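Local coordinates for PilY2 protein (Pseudomonas aeruginosa, PDB 3TDQ), which probably takes part in the assembly of type 4 fimbriae (pili), though its molecular role is not established, at residues Q78-A81 / E82-K86. Sequence-based numbering, arbitrary orientation.
Sequences QELA and EMIEK
Glu82 N donates to the carbonyl of Gln78, the N-cap residue, over 3.2 Å from N to O with an N-H...O angle of 160°, and so closes the first turn of the terminal helix. Lys86 reaches back along the helix, and its NZ forms a 2.8 Å salt bridge with Glu82 OE2. Met83, modelled as selenomethionine, repeats the i to i+4 bond to Glu79 O. With CG anti to the backbone N (chi1 -164°) and the chain extended at the next bond, its SE lies 4.2 Å from Leu80 CD1. Ile84 N bonds to Leu80 O at 2.9 Å, while Ile84 CD1 packs 3.9 Å from Leu80 CG, a thin apolar strip on an exposed surface. Glu85 N reaches Ala81 O, again at 2.9 Å, and its CG, set beside the backbone N, lies 3.2 Å from the same oxygen before the chain runs on extended. These four successive bonds establish an alpha-helical stretch. Centred about 25 Å from the chain's centre, helix 79-86 follows the short strand 77-78 and stands away from the five-stranded sheet of its own subunit; Glu79 instead hydrogen-bonds Tyr30 and Tyr55 of the second subunit, where Gln78 joins a strand in parallel pairing.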
loop_
_atom_site.group_PDB
_atom_site.type_symbol
_atom_site.label_atom_id
_atom_site.label_comp_id
_atom_site.label_asym_id
_atom_site.label_seq_id
_atom_site.Cartn_x
_atom_site.Cartn_y
_atom_site.Cartn_z
ATOM N N GLN A 78 4.861 2.974 -15.107
ATOM C CA GLN A 78 5.611 3.245 -13.885
ATOM C C GLN A 78 6.242 4.627 -13.866
ATOM O O GLN A 78 6.957 4.960 -14.789
ATOM C CB GLN A 78 6.703 2.177 -13.710
ATOM C CG GLN A 78 6.152 0.747 -13.533
ATOM C CD GLN A 78 5.442 0.547 -12.217
ATOM O OE1 GLN A 78 5.850 1.054 -11.164
ATOM N NE2 GLN A 78 4.332 -0.164 -12.260
ATOM N N GLU A 79 6.052 5.392 -12.766
ATOM C CA GLU A 79 6.688 6.706 -12.613
ATOM C C GLU A 79 8.225 6.579 -12.647
ATOM O O GLU A 79 8.867 7.470 -13.186
ATOM C CB GLU A 79 6.260 7.386 -11.312
ATOM C CG GLU A 79 4.827 7.884 -11.334
ATOM C CD GLU A 79 4.464 8.668 -10.090
ATOM O OE1 GLU A 79 5.145 8.514 -9.050
ATOM O OE2 GLU A 79 3.492 9.446 -10.160
ATOM N N LEU A 80 8.801 5.478 -12.105
ATOM C CA LEU A 80 10.263 5.274 -12.139
ATOM C C LEU A 80 10.748 5.132 -13.594
ATOM O O LEU A 80 11.799 5.678 -13.926
ATOM C CB LEU A 80 10.724 4.075 -11.266
ATOM C CG LEU A 80 12.267 3.763 -11.208
ATOM C CD1 LEU A 80 13.096 4.997 -10.729
ATOM C CD2 LEU A 80 12.550 2.582 -10.280
ATOM N N ALA A 81 9.951 4.480 -14.477
ATOM C CA ALA A 81 10.276 4.366 -15.905
ATOM C C ALA A 81 10.265 5.759 -16.573
ATOM O O ALA A 81 11.174 6.088 -17.335
ATOM C CB ALA A 81 9.293 3.435 -16.600
ATOM N N GLU A 82 9.273 6.589 -16.242
ATOM C CA GLU A 82 9.169 7.974 -16.735
ATOM C C GLU A 82 10.398 8.785 -16.278
ATOM O O GLU A 82 10.977 9.523 -17.078
ATOM C CB GLU A 82 7.868 8.613 -16.223
ATOM C CG GLU A 82 7.354 9.737 -17.099
ATOM C CD GLU A 82 6.146 10.495 -16.574
ATOM O OE1 GLU A 82 5.473 9.996 -15.641
ATOM O OE2 GLU A 82 5.866 11.589 -17.116
HETATM N N MSE A 83 10.816 8.601 -15.006
HETATM C CA MSE A 83 11.995 9.238 -14.425
HETATM C C MSE A 83 13.275 8.817 -15.188
HETATM O O MSE A 83 14.057 9.678 -15.570
HETATM C CB MSE A 83 12.114 8.867 -12.937
HETATM C CG MSE A 83 13.063 9.765 -12.142
HETATM SE SE MSE A 83 13.200 9.200 -10.252
HETATM C CE MSE A 83 11.284 9.453 -9.702
ATOM N N ILE A 84 13.469 7.507 -15.420
ATOM C CA ILE A 84 14.645 6.983 -16.138
ATOM C C ILE A 84 14.660 7.511 -17.605
ATOM O O ILE A 84 15.726 7.840 -18.105
ATOM C CB ILE A 84 14.704 5.426 -16.034
ATOM C CG1 ILE A 84 14.959 4.993 -14.569
ATOM C CG2 ILE A 84 15.777 4.827 -16.956
ATOM C CD1 ILE A 84 14.683 3.463 -14.274
ATOM N N GLU A 85 13.490 7.663 -18.247
ATOM C CA GLU A 85 13.364 8.181 -19.610
ATOM C C GLU A 85 13.739 9.680 -19.691
ATOM O O GLU A 85 14.282 10.110 -20.714
ATOM C CB GLU A 85 11.942 7.969 -20.147
ATOM C CG GLU A 85 11.580 6.529 -20.513
ATOM C CD GLU A 85 10.083 6.258 -20.588
ATOM O OE1 GLU A 85 9.325 7.221 -20.840
ATOM O OE2 GLU A 85 9.661 5.094 -20.390
ATOM N N LYS A 86 13.441 10.458 -18.627
ATOM C CA LYS A 86 13.754 11.895 -18.527
ATOM C C LYS A 86 15.229 12.108 -18.187
ATOM O O LYS A 86 15.807 13.098 -18.610
ATOM C CB LYS A 86 12.885 12.582 -17.459
ATOM C CG LYS A 86 11.451 12.877 -17.880
ATOM C CD LYS A 86 10.660 13.451 -16.698
ATOM C CE LYS A 86 9.339 14.072 -17.094
ATOM N NZ LYS A 86 8.287 13.054 -17.355
#